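Local coordinates for protein ParA (Salmonella enterica subsp. enterica serovar Newport str. SL317, PDB 3EZF) that probably acts as a P-loop ATPase in plasmid partition and, with ADP bound, as a DNA-binding transcriptional regulator through its winged helix-turn-helix domain, at residues Arg58-Asp61 with Gln62-Glu66; Leu87-Gln90 with Asn91-Ile95. All blocks are in the same frame, centred on the assembly; numbering follows the deposited sequence.

Contact 1: residues Arg58-Asp61 with Gln62-Glu66. Unlike the reference sequence in segment 58-61: Asp61 (reference Glu). With SO4 (sulfate ion), chain H.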
loop_
_atom_site.group_PDB
_atom_site.type_symbol
_atom_site.label_atom_id
_atom_site.label_comp_id
_atom_site.label_asym_id
_atom_site.label_seq_id
_atom_site.Cartn_x
_atom_site.Cartn_y
_atom_site.Cartn_z
ATOM N N ARG A 58 6.174 46.553 17.091
ATOM C CA ARG A 58 7.288 47.402 17.507
ATOM C C ARG A 58 8.584 46.630 17.317
ATOM O O ARG A 58 9.572 47.190 16.838
ATOM C CB ARG A 58 7.125 47.818 18.975
ATOM C CG ARG A 58 8.121 48.867 19.472
ATOM C CD ARG A 58 9.426 48.255 19.955
ATOM N NE ARG A 58 9.235 47.426 21.148
ATOM C CZ ARG A 58 10.189 46.685 21.714
ATOM N NH1 ARG A 58 9.920 45.966 22.799
ATOM N NH2 ARG A 58 11.409 46.655 21.190
ATOM N N ILE A 59 8.572 45.344 17.681
ATOM C CA ILE A 59 9.754 44.484 17.549
ATOM C C ILE A 59 10.165 44.385 16.077
ATOM O O ILE A 59 11.310 44.663 15.715
ATOM C CB ILE A 59 9.481 43.038 18.020
ATOM C CG1 ILE A 59 8.853 43.026 19.418
ATOM C CG2 ILE A 59 10.776 42.224 17.950
ATOM C CD1 ILE A 59 9.790 43.322 20.529
ATOM N N VAL A 60 9.214 43.969 15.246
ATOM C CA VAL A 60 9.429 43.811 13.816
ATOM C C VAL A 60 9.968 45.064 13.151
ATOM O O VAL A 60 11.035 45.047 12.548
ATOM C CB VAL A 60 8.114 43.401 13.121
ATOM C CG1 VAL A 60 8.240 43.553 11.620
ATOM C CG2 VAL A 60 7.762 41.959 13.492
ATOM N N ASP A 61 9.213 46.148 13.255
ATOM C CA ASP A 61 9.601 47.420 12.661
ATOM C C ASP A 61 11.004 47.845 13.104
ATOM O O ASP A 61 11.727 48.511 12.367
ATOM C CB ASP A 61 8.580 48.486 13.052
ATOM C CG ASP A 61 8.882 49.843 12.439
ATOM O OD1 ASP A 61 9.976 50.392 12.692
ATOM O OD2 ASP A 61 8.019 50.369 11.706
ATOM N N GLN A 62 11.380 47.454 14.315
ATOM C CA GLN A 62 12.678 47.793 14.864
ATOM C C GLN A 62 13.706 46.798 14.370
ATOM O O GLN A 62 14.834 47.160 14.068
ATOM C CB GLN A 62 12.616 47.761 16.384
ATOM C CG GLN A 62 13.839 48.302 17.075
ATOM C CD GLN A 62 13.796 48.040 18.570
ATOM O OE1 GLN A 62 12.837 48.415 19.251
ATOM N NE2 GLN A 62 14.834 47.389 19.090
ATOM N N ALA A 63 13.314 45.534 14.296
ATOM C CA ALA A 63 14.207 44.483 13.809
ATOM C C ALA A 63 14.582 44.790 12.360
ATOM O O ALA A 63 15.760 44.779 12.005
ATOM C CB ALA A 63 13.516 43.129 13.883
ATOM N N ILE A 64 13.577 45.067 11.529
ATOM C CA ILE A 64 13.820 45.376 10.128
ATOM C C ILE A 64 14.697 46.610 9.971
ATOM O O ILE A 64 15.683 46.575 9.242
ATOM C CB ILE A 64 12.495 45.559 9.358
ATOM C CG1 ILE A 64 11.826 44.191 9.191
ATOM C CG2 ILE A 64 12.749 46.201 8.010
ATOM C CD1 ILE A 64 10.610 44.185 8.327
ATOM N N LYS A 65 14.348 47.691 10.660
ATOM C CA LYS A 65 15.130 48.929 10.605
ATOM C C LYS A 65 16.587 48.608 10.939
ATOM O O LYS A 65 17.495 48.837 10.141
ATOM C CB LYS A 65 14.578 49.947 11.618
ATOM C CG LYS A 65 15.455 51.185 11.818
ATOM C CD LYS A 65 15.176 51.906 13.146
ATOM C CE LYS A 65 14.047 52.931 13.072
ATOM N NZ LYS A 65 12.691 52.373 13.330
ATOM N N GLU A 66 16.801 48.063 12.126
ATOM C CA GLU A 66 18.140 47.719 12.556
ATOM C C GLU A 66 18.868 46.838 11.547
ATOM O O GLU A 66 19.999 47.137 11.177
ATOM C CB GLU A 66 18.099 47.013 13.918
ATOM C CG GLU A 66 17.579 47.871 15.061
ATOM C CD GLU A 66 17.770 47.226 16.429
ATOM O OE1 GLU A 66 17.566 47.936 17.446
ATOM O OE2 GLU A 66 18.122 46.016 16.489
HETATM S S SO4 H . 13.138 44.804 23.954
HETATM O O1 SO4 H . 13.794 45.914 23.234
HETATM O O2 SO4 H . 14.035 44.305 25.016
HETATM O O3 SO4 H . 12.845 43.716 23.000
HETATM O O4 SO4 H . 11.879 45.272 24.564
#

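Contact 2: residues Leu87-Gln90 with Asn91-Ile95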
loop_
_atom_site.group_PDB
_atom_site.type_symbol
_atom_site.label_atom_id
_atom_site.label_comp_id
_atom_site.label_asym_id
_atom_site.label_seq_id
_atom_site.Cartn_x
_atom_site.Cartn_y
_atom_site.Cartn_z
ATOM N N LEU A 87 7.961 39.300 3.837
ATOM C CA LEU A 87 9.089 38.544 4.368
ATOM C C LEU A 87 8.852 37.059 4.170
ATOM O O LEU A 87 7.717 36.589 4.260
ATOM C CB LEU A 87 9.285 38.825 5.868
ATOM C CG LEU A 87 8.994 40.186 6.501
ATOM C CD1 LEU A 87 9.580 40.167 7.901
ATOM C CD2 LEU A 87 9.598 41.321 5.693
ATOM N N THR A 88 9.933 36.329 3.907
ATOM C CA THR A 88 9.871 34.884 3.701
ATOM C C THR A 88 10.140 34.139 4.998
ATOM O O THR A 88 10.575 34.723 5.983
ATOM C CB THR A 88 10.938 34.421 2.735
ATOM O OG1 THR A 88 12.231 34.681 3.310
ATOM C CG2 THR A 88 10.794 35.146 1.412
ATOM N N ILE A 89 9.903 32.834 4.977
ATOM C CA ILE A 89 10.135 31.999 6.142
ATOM C C ILE A 89 11.539 32.263 6.678
ATOM O O ILE A 89 11.764 32.185 7.886
ATOM C CB ILE A 89 10.024 30.478 5.801
ATOM C CG1 ILE A 89 8.607 30.129 5.326
ATOM C CG2 ILE A 89 10.402 29.641 7.023
ATOM C CD1 ILE A 89 7.561 30.287 6.381
ATOM N N GLN A 90 12.483 32.579 5.791
ATOM C CA GLN A 90 13.863 32.835 6.225
ATOM C C GLN A 90 14.010 34.202 6.833
ATOM O O GLN A 90 14.732 34.370 7.813
ATOM C CB GLN A 90 14.868 32.706 5.072
ATOM C CG GLN A 90 15.766 31.463 5.148
ATOM C CD GLN A 90 16.558 31.356 6.439
ATOM O OE1 GLN A 90 16.723 30.266 6.982
ATOM N NE2 GLN A 90 17.057 32.473 6.928
ATOM N N ASN A 91 13.348 35.183 6.230
ATOM C CA ASN A 91 13.370 36.551 6.743
ATOM C C ASN A 91 12.887 36.537 8.204
ATOM O O ASN A 91 13.551 37.089 9.094
ATOM C CB ASN A 91 12.460 37.442 5.892
ATOM C CG ASN A 91 12.953 37.584 4.461
ATOM O OD1 ASN A 91 12.310 38.226 3.622
ATOM N ND2 ASN A 91 14.097 36.984 4.176
ATOM N N VAL A 92 11.739 35.894 8.432
ATOM C CA VAL A 92 11.155 35.758 9.758
ATOM C C VAL A 92 12.131 35.062 10.715
ATOM O O VAL A 92 12.311 35.497 11.860
ATOM C CB VAL A 92 9.844 34.937 9.711
ATOM C CG1 VAL A 92 9.291 34.725 11.135
ATOM C CG2 VAL A 92 8.824 35.660 8.849
ATOM N N ILE A 93 12.739 33.970 10.257
ATOM C CA ILE A 93 13.700 33.238 11.071
ATOM C C ILE A 93 14.900 34.114 11.375
ATOM O O ILE A 93 15.455 34.063 12.469
ATOM C CB ILE A 93 14.191 31.985 10.351
ATOM C CG1 ILE A 93 13.034 30.994 10.239
ATOM C CG2 ILE A 93 15.396 31.390 11.083
ATOM C CD1 ILE A 93 13.322 29.814 9.353
ATOM N N ASP A 94 15.305 34.921 10.405
ATOM C CA ASP A 94 16.439 35.800 10.617
ATOM C C ASP A 94 16.111 36.947 11.580
ATOM O O ASP A 94 17.003 37.465 12.260
ATOM C CB ASP A 94 16.955 36.340 9.279
ATOM C CG ASP A 94 17.723 35.292 8.486
ATOM O OD1 ASP A 94 18.374 34.414 9.098
ATOM O OD2 ASP A 94 17.691 35.355 7.246
ATOM N N ILE A 95 14.839 37.344 11.645
ATOM C CA ILE A 95 14.433 38.409 12.555
ATOM C C ILE A 95 14.466 37.828 13.956
ATOM O O ILE A 95 14.863 38.508 14.902
ATOM C CB ILE A 95 12.999 38.921 12.263
ATOM C CG1 ILE A 95 13.020 39.935 11.116
ATOM C CG2 ILE A 95 12.402 39.550 13.522
ATOM C CD1 ILE A 95 11.669 40.392 10.685
#

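Contact 1: residues Arg58-Asp61 with Gln62-Glu66
Gln62 meets Arg58 one turn back on helix 57-69, in the winged helix-turn-helix domain. Its amide oxygen OE1 accepts a hydrogen bond from Arg58 NH2 at 3.0 Å. The two side chains run alongside each other and point the same way. OE1 sits at the edge of the guanidinium, near its plane, while NH2 comes from above the carbonyl plane of the amide. The planes of the two groups are 27° apart. Beyond the same guanidinium, a sulfate ion, probably from the crystallisation liquor, takes bonds from Arg58 NH1 to its O4 at 2.7 Å and from Arg58 NH2 to its O1. Arg58 NH2 therefore has two acceptors. Arg99 also binds this sulfate, so two arginines hold one anion. Ile59 CD1 lies against one face of the guanidinium, toward its rim. On its other amide atom, Gln62 NE2 donates to Glu66 OE1 at 3.2 Å. One amide thus links Arg58 to Glu66, two turns along the helix.

Ala63 N is hydrogen-bonded to Ile59 O in the usual helical way. Its methyl faces Ile95 of helix 89-98. Ile64 is buried. Its N bonds to Val60 O in a nearly straight bond, and its CD1 lies 4.1 Å from Val60 CG1, the two side chains being side by side. Val60 also touches Val49 of helix 46-50.

Lys65 returns to the solvent side. Its chain bends at the last two torsions (chi3 -87°, chi4 88°), which curls the amine back to a long salt bridge, Lys65 NZ to Asp61 OD1, 3.4 Å.

Contact 2: residues Leu87-Gln90 with Asn91-Ile95
Thr88 and Asn91 form a capping box at the start of helix 89-98. Thr88 is the N-cap. Its OG1 lies between its own backbone N and carbonyl carbon (chi1 64°), which turns it to the first turn of the helix. There it accepts from Asn91 N at 3.2 Å and, weakly, from Gln90 N. In return Thr88 N donates to Asn91 OD1 at 3.1 Å. This bond is fairly straight at the hydrogen (163°), but the donor stands well above the carbonyl plane of the amide. Asn91 OD1 also accepts from Asn75 N.

A second polar pair is Gln90 with Asp94. Gln90 NE2 gives a weak bond to Asp94 OD2 at 3.0 Å, with amide and carboxylate planes 54° apart. The chain of Gln90 bends at chi2 to bring the amide there. The stronger partner of Asp94 OD2 is Tyr72 OH.

Apolar contacts complete the turn. Leu87 packs along Asn91, CB to CB at 3.5 Å. Leu87 CD1 meets Ile95 CD1 at 3.5 Å, the two side chains crossing at about a right angle. Ile89 CG2 touches Ile93 CD1 at 3.7 Å, and both residues also touch Arg137 of helix 129-138.

The exchanged bonds of Thr88 and Asn91 satisfy amide groups at the helix start, and two donors grip the buried Asn91 oxygen.

Contact 1 lies within helix 57-69, and contact 2 covers the passage from strand 87-88 into helix 89-98. Both belong to the winged helix-turn-helix domain, and they touch each other: Ala63 CB packs on Ile95 CG2 at 3.8 Å, and Ile64 also reaches Leu87 and Ile95. Contact 1 is partly buried. Its polar side carries charged groups and a sulfate, and its apolar side faces contact 2. Contact 2 is more buried, and its main polar bonds are neutral, between a hydroxyl, an amide and the backbone. Contact 2 also touches helix 129-138 and lies nearer the centre of the chain than contact 1.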